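Local coordinates for protein EF0056 (Enterococcus faecalis, PDB 6ORI) that is a surface protein of unknown molecular function, whose immunoglobulin-like, calcium-binding N-terminal region probably takes part in biofilm formation, at residues Leu72-Arg77 and Asn112-Asn117; Asp88-Val93 and Asp133-Pro138; Thr26-Phe31 and Ile180-Glu185; Val294-Gly299 and Arg343-Leu348. All coordinates share one frame; numbering follows the deposited sequence. Where two conformers were deposited one is given.

Contact 1. Residues Leu72-Arg77 and Asn112-Asn117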
# COMPACT_ATOMS: atom_id res chain seq x y z
N LEU A 72 -11.08 -8.53 0.81
CA LEU A 72 -10.20 -8.13 1.90
C LEU A 72 -9.69 -9.41 2.55
O LEU A 72 -10.47 -10.20 3.10
CB LEU A 72 -10.96 -7.29 2.91
CG LEU A 72 -10.18 -6.91 4.16
CD1 LEU A 72 -9.02 -5.96 3.84
CD2 LEU A 72 -11.13 -6.29 5.17
N GLN A 73 -8.39 -9.65 2.43
CA GLN A 73 -7.72 -10.75 3.11
C GLN A 73 -7.07 -10.21 4.38
O GLN A 73 -6.42 -9.15 4.36
CB GLN A 73 -6.65 -11.42 2.23
CG GLN A 73 -5.93 -12.58 2.93
CD GLN A 73 -5.05 -13.41 2.00
OE1 GLN A 73 -5.37 -13.63 0.83
NE2 GLN A 73 -3.94 -13.91 2.53
N LEU A 74 -7.27 -10.93 5.49
CA LEU A 74 -6.63 -10.59 6.76
C LEU A 74 -5.73 -11.72 7.19
O LEU A 74 -6.02 -12.88 6.99
CB LEU A 74 -7.66 -10.33 7.85
CG LEU A 74 -8.62 -9.20 7.59
CD1 LEU A 74 -9.60 -9.14 8.75
CD2 LEU A 74 -7.92 -7.87 7.41
N ASP A 75 -4.63 -11.36 7.83
CA ASP A 75 -3.73 -12.33 8.43
C ASP A 75 -4.51 -13.44 9.10
O ASP A 75 -5.40 -13.16 9.90
CB ASP A 75 -2.85 -11.60 9.44
CG ASP A 75 -1.62 -12.37 9.77
OD1 ASP A 75 -1.74 -13.43 10.42
OD2 ASP A 75 -0.52 -11.90 9.39
N GLU A 76 -4.15 -14.68 8.81
CA GLU A 76 -4.81 -15.83 9.43
C GLU A 76 -4.85 -15.74 10.95
O GLU A 76 -5.81 -16.21 11.59
CB GLU A 76 -4.12 -17.13 9.02
CG GLU A 76 -4.32 -17.54 7.57
CD GLU A 76 -5.71 -18.11 7.29
OE1 GLU A 76 -5.93 -18.61 6.16
OE2 GLU A 76 -6.59 -18.07 8.19
N ARG A 77 -3.81 -15.14 11.55
CA ARG A 77 -3.72 -15.09 13.00
C ARG A 77 -4.79 -14.18 13.59
O ARG A 77 -5.19 -14.36 14.74
CB ARG A 77 -2.31 -14.63 13.41
CG ARG A 77 -1.25 -15.67 13.08
CD ARG A 77 0.17 -15.13 13.22
NE ARG A 77 0.42 -14.07 12.25
CZ ARG A 77 1.41 -13.18 12.33
NH1 ARG A 77 2.29 -13.23 13.32
NH2 ARG A 77 1.53 -12.25 11.40
N ASN A 112 -9.75 -16.73 5.14
CA ASN A 112 -9.39 -15.42 5.65
C ASN A 112 -9.64 -14.32 4.64
O ASN A 112 -8.97 -13.30 4.70
CB ASN A 112 -7.93 -15.40 6.12
CG ASN A 112 -6.93 -15.62 4.99
OD1 ASN A 112 -7.24 -16.25 3.99
ND2 ASN A 112 -5.72 -15.13 5.16
N ILE A 113 -10.60 -14.53 3.73
CA ILE A 113 -10.98 -13.54 2.75
C ILE A 113 -12.46 -13.17 2.93
O ILE A 113 -13.30 -14.06 3.12
CB ILE A 113 -10.70 -14.01 1.32
CG1 ILE A 113 -9.24 -14.49 1.21
CG2 ILE A 113 -10.99 -12.87 0.33
CD1 ILE A 113 -8.85 -15.00 -0.17
N TRP A 114 -12.75 -11.88 2.88
CA TRP A 114 -14.07 -11.32 2.94
C TRP A 114 -14.36 -10.54 1.65
O TRP A 114 -13.44 -10.10 0.96
CB TRP A 114 -14.18 -10.36 4.12
CG TRP A 114 -14.27 -11.02 5.46
CD1 TRP A 114 -15.40 -11.16 6.21
CD2 TRP A 114 -13.22 -11.59 6.25
NE1 TRP A 114 -15.12 -11.77 7.40
CE2 TRP A 114 -13.79 -12.06 7.45
CE3 TRP A 114 -11.84 -11.75 6.07
CZ2 TRP A 114 -13.05 -12.68 8.44
CZ3 TRP A 114 -11.11 -12.37 7.08
CH2 TRP A 114 -11.72 -12.83 8.24
N LYS A 115 -15.63 -10.33 1.35
CA LYS A 115 -16.05 -9.70 0.09
C LYS A 115 -17.19 -8.70 0.29
O LYS A 115 -18.08 -8.90 1.13
CB LYS A 115 -16.49 -10.75 -0.94
CG LYS A 115 -17.66 -11.60 -0.51
CD LYS A 115 -18.03 -12.64 -1.56
CE LYS A 115 -19.19 -13.47 -1.04
NZ LYS A 115 -19.76 -14.37 -2.07
N VAL A 116 -17.16 -7.62 -0.48
CA VAL A 116 -18.26 -6.65 -0.57
C VAL A 116 -18.25 -6.08 -1.96
O VAL A 116 -17.20 -5.98 -2.57
CB VAL A 116 -18.13 -5.56 0.53
CG1 VAL A 116 -16.99 -4.58 0.26
CG2 VAL A 116 -19.43 -4.81 0.69
N ASN A 117 -19.40 -5.75 -2.51
CA ASN A 117 -19.42 -5.20 -3.85
C ASN A 117 -18.78 -3.82 -3.87
O ASN A 117 -18.91 -3.03 -2.95
CB ASN A 117 -20.84 -5.16 -4.40
CG ASN A 117 -21.36 -6.52 -4.74
OD1 ASN A 117 -20.61 -7.49 -4.77
ND2 ASN A 117 -22.64 -6.60 -5.07
O HOH W 1 -7.97 -19.37 4.88

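Contact 2. Residues Asp88-Val93 and Asp133-Pro138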
# COMPACT_ATOMS: atom_id res chain seq x y z
N ASP A 88 -19.68 1.55 6.30
CA ASP A 88 -20.71 2.33 5.65
C ASP A 88 -20.31 2.58 4.20
O ASP A 88 -19.14 2.74 3.91
CB ASP A 88 -20.90 3.67 6.35
CG ASP A 88 -21.53 3.57 7.71
OD1 ASP A 88 -22.12 2.52 8.04
OD2 ASP A 88 -21.46 4.59 8.44
N PRO A 89 -21.29 2.67 3.29
CA PRO A 89 -20.99 3.08 1.93
C PRO A 89 -20.66 4.56 1.88
O PRO A 89 -20.90 5.30 2.84
CB PRO A 89 -22.29 2.81 1.19
CG PRO A 89 -23.34 2.90 2.23
CD PRO A 89 -22.72 2.38 3.48
N LYS A 90 -20.10 5.00 0.77
CA LYS A 90 -19.88 6.41 0.56
C LYS A 90 -21.18 7.17 0.75
O LYS A 90 -22.23 6.74 0.26
CB LYS A 90 -19.34 6.63 -0.85
CG LYS A 90 -18.84 8.04 -1.13
CD LYS A 90 -19.71 8.75 -2.13
CE LYS A 90 -19.30 10.19 -2.28
NZ LYS A 90 -20.37 10.98 -2.87
N LYS A 91 -21.10 8.28 1.48
CA LYS A 91 -22.27 9.08 1.84
C LYS A 91 -23.05 9.57 0.62
O LYS A 91 -22.46 9.87 -0.43
CB LYS A 91 -21.83 10.27 2.68
N GLY A 92 -24.37 9.63 0.71
CA GLY A 92 -25.14 10.08 -0.43
C GLY A 92 -26.65 10.04 -0.34
O GLY A 92 -27.29 11.04 -0.01
N VAL A 93 -27.22 8.89 -0.68
CA VAL A 93 -28.66 8.76 -0.80
C VAL A 93 -29.19 7.82 0.26
O VAL A 93 -30.10 7.04 0.01
N ASP A 133 -13.01 12.94 -7.17
CA ASP A 133 -12.21 12.84 -5.96
C ASP A 133 -12.33 11.47 -5.32
O ASP A 133 -13.40 10.87 -5.34
CB ASP A 133 -12.66 13.88 -4.93
CG ASP A 133 -12.52 15.29 -5.44
OD1 ASP A 133 -11.67 15.51 -6.33
OD2 ASP A 133 -13.25 16.16 -4.90
N THR A 134 -11.26 11.00 -4.71
CA THR A 134 -11.29 9.74 -3.98
C THR A 134 -12.52 9.62 -3.11
O THR A 134 -12.85 10.54 -2.37
CB THR A 134 -10.04 9.63 -3.11
OG1 THR A 134 -8.88 9.79 -3.93
CG2 THR A 134 -9.99 8.29 -2.39
N GLN A 135 -13.16 8.45 -3.17
CA GLN A 135 -14.32 8.13 -2.35
C GLN A 135 -13.92 7.44 -1.07
O GLN A 135 -12.98 6.67 -1.04
CB GLN A 135 -15.30 7.25 -3.15
CG GLN A 135 -15.74 7.84 -4.47
CD GLN A 135 -16.93 7.13 -5.04
OE1 GLN A 135 -17.84 6.78 -4.31
NE2 GLN A 135 -16.92 6.92 -6.34
N THR A 136 -14.68 7.70 0.00
CA THR A 136 -14.46 7.06 1.30
C THR A 136 -15.69 6.28 1.73
O THR A 136 -16.82 6.81 1.69
CB THR A 136 -14.14 8.09 2.38
OG1 THR A 136 -12.93 8.76 2.01
CG2 THR A 136 -13.96 7.45 3.76
N ALA A 137 -15.44 5.04 2.15
CA ALA A 137 -16.42 4.22 2.84
C ALA A 137 -16.02 4.30 4.30
O ALA A 137 -15.02 3.69 4.68
CB ALA A 137 -16.36 2.78 2.33
N PRO A 138 -16.76 5.09 5.10
CA PRO A 138 -16.35 5.37 6.48
C PRO A 138 -16.86 4.35 7.51
O PRO A 138 -17.69 3.49 7.20
CB PRO A 138 -16.98 6.73 6.72
CG PRO A 138 -18.28 6.64 5.99
CD PRO A 138 -17.94 5.87 4.74
O HOH W 2 -18.29 9.00 2.43

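Contact 3. Residues Thr26-Phe31 and Ile180-Glu185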
# COMPACT_ATOMS: atom_id res chain seq x y z
N THR A 26 -7.18 -9.56 -14.90
CA THR A 26 -8.08 -9.06 -15.92
C THR A 26 -7.28 -8.15 -16.87
O THR A 26 -6.15 -7.73 -16.56
CB THR A 26 -9.25 -8.24 -15.32
OG1 THR A 26 -8.76 -7.00 -14.80
CG2 THR A 26 -9.97 -8.96 -14.20
N LYS A 27 -7.88 -7.79 -17.99
CA LYS A 27 -7.38 -6.68 -18.77
C LYS A 27 -7.33 -5.45 -17.87
O LYS A 27 -8.04 -5.37 -16.85
CB LYS A 27 -8.27 -6.42 -19.99
CG LYS A 27 -9.65 -5.88 -19.66
CD LYS A 27 -10.44 -5.57 -20.93
CE LYS A 27 -9.87 -4.36 -21.65
NZ LYS A 27 -10.93 -3.36 -21.96
N ASN A 28 -6.52 -4.48 -18.24
CA ASN A 28 -6.43 -3.26 -17.48
C ASN A 28 -7.69 -2.45 -17.66
O ASN A 28 -8.13 -2.17 -18.78
CB ASN A 28 -5.17 -2.50 -17.87
CG ASN A 28 -3.91 -3.31 -17.58
OD1 ASN A 28 -3.68 -4.34 -18.20
ND2 ASN A 28 -3.12 -2.86 -16.62
N TYR A 29 -8.32 -2.13 -16.54
CA TYR A 29 -9.58 -1.40 -16.53
C TYR A 29 -9.34 0.06 -16.14
O TYR A 29 -8.23 0.54 -16.21
CB TYR A 29 -10.59 -2.12 -15.61
CG TYR A 29 -11.20 -3.37 -16.20
CD1 TYR A 29 -11.97 -3.30 -17.36
CD2 TYR A 29 -11.03 -4.61 -15.61
CE1 TYR A 29 -12.58 -4.46 -17.89
CE2 TYR A 29 -11.62 -5.75 -16.14
CZ TYR A 29 -12.36 -5.68 -17.29
OH TYR A 29 -12.94 -6.81 -17.81
N ASN A 30 -10.38 0.76 -15.70
CA ASN A 30 -10.30 2.19 -15.46
C ASN A 30 -10.46 2.55 -13.99
O ASN A 30 -10.71 3.70 -13.65
CB ASN A 30 -11.38 2.90 -16.27
CG ASN A 30 -11.42 2.46 -17.72
OD1 ASN A 30 -10.38 2.35 -18.38
ND2 ASN A 30 -12.63 2.19 -18.22
N PHE A 31 -10.32 1.57 -13.12
CA PHE A 31 -10.19 1.84 -11.68
C PHE A 31 -8.78 2.33 -11.44
O PHE A 31 -7.86 1.92 -12.15
CB PHE A 31 -10.46 0.58 -10.87
CG PHE A 31 -11.84 0.03 -11.09
CD1 PHE A 31 -12.11 -0.86 -12.11
CD2 PHE A 31 -12.89 0.42 -10.27
CE1 PHE A 31 -13.38 -1.35 -12.31
CE2 PHE A 31 -14.15 -0.05 -10.48
CZ PHE A 31 -14.40 -0.93 -11.50
N ILE A 180 -8.03 -10.80 -10.85
CA ILE A 180 -7.75 -9.55 -10.19
C ILE A 180 -7.52 -8.42 -11.17
O ILE A 180 -6.83 -8.59 -12.18
CB ILE A 180 -6.53 -9.73 -9.29
CG1 ILE A 180 -6.87 -10.76 -8.21
CG2 ILE A 180 -6.09 -8.41 -8.67
CD1 ILE A 180 -5.69 -11.11 -7.32
N VAL A 181 -8.06 -7.26 -10.88
CA VAL A 181 -7.83 -6.09 -11.71
C VAL A 181 -6.43 -5.56 -11.43
O VAL A 181 -6.11 -5.18 -10.30
CB VAL A 181 -8.88 -5.03 -11.44
CG1 VAL A 181 -8.69 -3.83 -12.33
CG2 VAL A 181 -10.27 -5.62 -11.68
N PRO A 182 -5.55 -5.59 -12.45
CA PRO A 182 -4.14 -5.32 -12.14
C PRO A 182 -3.84 -3.90 -11.71
O PRO A 182 -4.37 -2.96 -12.27
CB PRO A 182 -3.43 -5.64 -13.44
CG PRO A 182 -4.47 -5.47 -14.50
CD PRO A 182 -5.77 -5.86 -13.89
N GLY A 183 -3.04 -3.78 -10.67
CA GLY A 183 -2.72 -2.50 -10.06
C GLY A 183 -3.68 -2.10 -8.94
O GLY A 183 -3.36 -1.19 -8.16
N ILE A 184 -4.83 -2.76 -8.86
CA ILE A 184 -5.87 -2.38 -7.91
C ILE A 184 -5.82 -3.40 -6.78
O ILE A 184 -6.76 -4.18 -6.55
CB ILE A 184 -7.24 -2.29 -8.57
CG1 ILE A 184 -7.16 -1.46 -9.86
CG2 ILE A 184 -8.27 -1.67 -7.62
CD1 ILE A 184 -6.65 -0.03 -9.66
N GLU A 185 -4.66 -3.42 -6.14
CA GLU A 185 -4.41 -4.24 -4.98
C GLU A 185 -3.39 -3.56 -4.08
O GLU A 185 -2.45 -2.90 -4.55
CB GLU A 185 -3.93 -5.63 -5.36
CG GLU A 185 -2.59 -5.75 -5.99
CD GLU A 185 -2.18 -7.19 -6.10
OE1 GLU A 185 -1.85 -7.81 -5.05
OE2 GLU A 185 -2.20 -7.72 -7.22
O HOH W 3 -6.04 -1.98 -14.26

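Contact 4. Residues Val294-Gly299 and Arg343-Leu348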
# COMPACT_ATOMS: atom_id res chain seq x y z
N VAL A 294 0.45 0.15 -14.14
CA VAL A 294 1.65 0.57 -13.45
C VAL A 294 2.68 -0.56 -13.49
O VAL A 294 3.50 -0.71 -12.58
CB VAL A 294 1.35 1.06 -12.00
CG1 VAL A 294 0.48 2.32 -12.04
CG2 VAL A 294 0.68 -0.02 -11.19
N ALA A 295 2.69 -1.34 -14.56
CA ALA A 295 3.72 -2.37 -14.73
C ALA A 295 5.11 -1.72 -14.74
O ALA A 295 5.26 -0.55 -15.05
CB ALA A 295 3.50 -3.11 -16.03
N PHE A 296 6.11 -2.51 -14.42
CA PHE A 296 7.49 -2.02 -14.42
C PHE A 296 7.86 -1.40 -15.76
O PHE A 296 8.54 -0.38 -15.83
CB PHE A 296 8.44 -3.17 -14.09
CG PHE A 296 9.85 -2.72 -13.80
CD1 PHE A 296 10.24 -2.39 -12.52
CD2 PHE A 296 10.79 -2.65 -14.80
CE1 PHE A 296 11.52 -1.99 -12.23
CE2 PHE A 296 12.10 -2.24 -14.52
CZ PHE A 296 12.46 -1.91 -13.24
N GLU A 297 7.46 -2.04 -16.85
CA GLU A 297 7.87 -1.55 -18.17
C GLU A 297 7.38 -0.13 -18.44
O GLU A 297 7.97 0.59 -19.24
CB GLU A 297 7.40 -2.48 -19.29
CG GLU A 297 5.90 -2.55 -19.44
CD GLU A 297 5.50 -3.23 -20.71
OE1 GLU A 297 5.62 -2.61 -21.80
OE2 GLU A 297 5.11 -4.40 -20.63
N SER A 298 6.31 0.27 -17.75
CA SER A 298 5.63 1.53 -18.02
C SER A 298 6.38 2.74 -17.45
O SER A 298 6.19 3.87 -17.89
CB SER A 298 4.21 1.49 -17.45
OG SER A 298 3.46 0.41 -18.00
N GLY A 299 7.23 2.50 -16.46
CA GLY A 299 7.92 3.58 -15.78
C GLY A 299 9.03 4.15 -16.63
O GLY A 299 9.33 3.66 -17.72
N ARG A 343 8.08 5.29 -7.60
CA ARG A 343 8.65 3.95 -7.58
C ARG A 343 10.14 4.00 -7.27
O ARG A 343 10.90 4.77 -7.90
CB ARG A 343 8.38 3.27 -8.93
CG ARG A 343 9.12 1.95 -9.07
CD ARG A 343 8.58 1.18 -10.25
NE ARG A 343 7.19 0.80 -10.02
CZ ARG A 343 6.28 0.58 -10.95
NH1 ARG A 343 6.57 0.69 -12.23
NH2 ARG A 343 5.03 0.26 -10.59
N TYR A 344 10.57 3.16 -6.34
CA TYR A 344 11.97 2.98 -6.01
C TYR A 344 12.39 1.56 -6.33
O TYR A 344 11.70 0.58 -5.97
CB TYR A 344 12.21 3.29 -4.53
CG TYR A 344 11.77 4.67 -4.14
CD1 TYR A 344 12.47 5.79 -4.58
CD2 TYR A 344 10.68 4.87 -3.31
CE1 TYR A 344 12.10 7.04 -4.25
CE2 TYR A 344 10.28 6.15 -2.96
CZ TYR A 344 11.01 7.22 -3.42
OH TYR A 344 10.70 8.52 -3.12
N VAL A 345 13.50 1.43 -7.04
CA VAL A 345 14.03 0.14 -7.44
C VAL A 345 15.32 -0.13 -6.66
O VAL A 345 16.33 0.55 -6.88
CB VAL A 345 14.31 0.12 -8.95
CG1 VAL A 345 14.85 -1.21 -9.37
CG2 VAL A 345 13.06 0.48 -9.75
N LEU A 346 15.29 -1.10 -5.76
CA LEU A 346 16.42 -1.43 -4.89
C LEU A 346 17.11 -2.63 -5.50
O LEU A 346 16.66 -3.76 -5.32
CB LEU A 346 15.93 -1.78 -3.48
CG LEU A 346 14.94 -0.81 -2.81
CD1 LEU A 346 14.56 -1.30 -1.43
CD2 LEU A 346 15.54 0.56 -2.70
N GLN A 347 18.19 -2.40 -6.22
CA GLN A 347 18.91 -3.48 -6.85
C GLN A 347 19.66 -4.29 -5.81
O GLN A 347 20.35 -3.74 -4.97
CB GLN A 347 19.88 -2.92 -7.88
CG GLN A 347 19.20 -2.04 -8.93
CD GLN A 347 20.05 -1.84 -10.17
OE1 GLN A 347 21.27 -1.85 -10.10
NE2 GLN A 347 19.39 -1.66 -11.31
N LEU A 348 19.49 -5.60 -5.84
CA LEU A 348 20.17 -6.47 -4.89
C LEU A 348 21.58 -6.80 -5.36
O LEU A 348 21.84 -6.93 -6.54
CB LEU A 348 19.37 -7.75 -4.70
CG LEU A 348 17.95 -7.55 -4.18
CD1 LEU A 348 17.24 -8.88 -4.18
CD2 LEU A 348 17.93 -6.93 -2.81
O HOH W 4 8.98 1.28 -13.61

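Contact 1. Residues Leu72-Arg77 and Asn112-Asn117
Leu72 and Trp114 form an antiparallel hydrogen-bonded pair where strands 68-74 and 113-117 run side by side, the short segments 4.7 Å apart and 157° between their directions. Leu72 N reaches Trp114 O and Trp114 N reaches Leu72 O, each at 2.8 Å; one step on, Leu74 N binds Asn112 O, and Gln73 faces Ile113 as the non-hydrogen-bonded pair between. Asn112, at the corner where the chain enters strand 113-117, has the most surface buried. Its CG sits between the backbone N and the carbonyl carbon (chi1 65°), and ND2 donates to Leu74 O at 2.9 Å, from above that carbonyl's plane and along a bent path. The carboxylate of Glu76 stacks on this amide, the planes 6° apart and OE1 3.4 Å from Asn112 CG; a water very close to OE1 may also touch Asn112 N, though weakly. On the face shared with Ile113, Gln73 lays its CG 3.4 Å from Asn112 ND2, while its NE2 goes on to Phe19 O. Leu74 crosses the Trp114 indole at about a right angle, CD1 3.9 Å from CZ3. Leu72 and Trp114 share the other face, where Phe100 of strand 98-104, the other neighbour of 113-117, touches both. Asp75 N-caps helix 76-79: its OD1 takes both N and NE of Arg77, OD2 takes NH2, and Met166 N adds a further bond to OD2. The sheet pairing is thus prolonged past its last backbone bond by a side-chain amide, Asn112 ND2 satisfying Leu74 O.

Contact 2. Residues Asp88-Val93 and Asp133-Pro138
Asp88 and Pro138 meet where the loop after strand 82-87 leaves its antiparallel partner, strand 135-144, in the large beta sheet of this immunoglobulin-like region. Asp88 N donates to Pro138 O at 2.9 Å, approaching nearly along the C=O axis. Asp88 CG lies anti to its carbonyl carbon (chi1 -70°); CB rests 4.0 Å from Pro138 CG, OD1 forms a salt bridge with Arg97 NH1, and OD2 accepts from Asn139 ND2. The methyl of Ala137, CB, lies 3.2 Å from Asp88 O, while Pro138 CD lies near the carbonyl oxygens of both Asp88 and Pro89. Lys90 carries the other half of the contact. Its CG is anti to the backbone N, and a bend at chi2 (-113°) swings CD to 3.5 Å from Gln135 OE1, the two chains crossing at about a right angle. This is methylene against carbonyl: NZ travels on to a salt bridge with Glu130, and Gln135 OE1 itself accepts from Ala127 N. Regular pairing has stopped here, and Thr136 O is met instead by Lys90 CA, 3.3 Å away in a CA-H...O contact. That same oxygen accepts a 2.7 Å hydrogen bond from a water, which in turn accepts from Lys91 N.

Contact 3. Residues Thr26-Phe31 and Ile180-Glu185
Thr26, Pro182 and Val181 bury the most surface where the loop leading into strand 31-38 passes over the corner between strands 179-181 and 184-189. Thr26 N donates to Ile180 O at 2.9 Å, coming from above the carbonyl plane. The threonine hydroxyl sits between the backbone N and the carbonyl carbon (chi1 70°), a position from which OG1 donates to the carbonyl of the next residue, Lys27 O, at 2.7 Å. It also packs against carbon, 3.4 Å from Val181 CA and 3.3 Å from Pro182 CD. Pro182 points its ring into the loop: CD lies 3.3 Å from Thr26 O as well, and CG faces the amide of Asn28, whose ND2 is hydrogen-bonded to Tyr292 O. Both methyls of Val181, CG1 and CG2, lie 4.1 Å from Tyr29 CD2, CG1 at the ring edge, while Lys27 CG covers part of one ring face near the rim and Tyr29 OH reaches Asp176 and Gln175. A water accepts from Tyr29 N and donates to Pro182 O, bridging the loop to the turn. Further along, Ile184 brings CD1 to 3.4 Å from Phe31 O, and Phe31 stacks edge-to-face with Trp68 and Tyr118. The corner is a type II beta turn from Val181 to Ile184, with proline and then glycine at its two central positions, a classic sequence for this turn; here it carries the chain between two strands that both pair with strand 166-173.

Contact 4. Residues Val294-Gly299 and Arg343-Leu348
Arg343, on strand 340-348 in the middle of a five-stranded antiparallel sheet, extends its guanidinium to Val294 O and Ala295 O in the loop between strands 277-284 and 300-304. NH2 makes the principal bond, to Val294 O at 2.7 Å with an N-H...O angle of 159°; donor and acceptor lie close to each other's planes. NH1 adds two weak bonds, to Val294 O and, at 3.3 Å, to Ala295 O. Both oxygens thus stand at the edge of the guanidinium, and Val294 O takes two of its nitrogens. Ala295 O has a stronger partner in Ser298 N, a bond that closes the 3-10 turn of residues 296-298. The neighbouring strand 239-248 supplies Asp243, whose OD1 forms a salt bridge with Arg343 NE, so the buried guanidinium has both a carboxylate and loop carbonyls as partners, which probably helps to balance its charge. A bend at chi3 (-65°) places NE in the otherwise extended chain. Beside this polar cluster, Phe296 crosses Val345 at about a right angle, with CE1 3.8 Å from Val345 CG2, and its ring also meets His283. A water near the rim of one face of the Phe296 ring accepts from Arg343 NH1 at 2.8 Å and donates to Phe296 O at 2.8 Å.

How the contacts relate
Contacts 1, 2 and 3 all reach the ten-stranded sheet, whereas contact 4 belongs to the separate five-stranded one, across the chain's centre from contacts 1 and 2. Contacts 1 and 4 are buried; contacts 2 and 3 lie partly buried where loops meet strand ends. Only contact 1 has regular strand pairing between its segments; contacts 2 and 3 each keep a single direct backbone hydrogen bond, and in contact 4 an arginine side chain does the bonding. In contacts 2, 3 and 4 a water bridges the segments. Contacts 3 and 4 come closest, nearest atoms about 4 Å apart without touching, while the centres of contacts 2 and 4 are 32 Å apart.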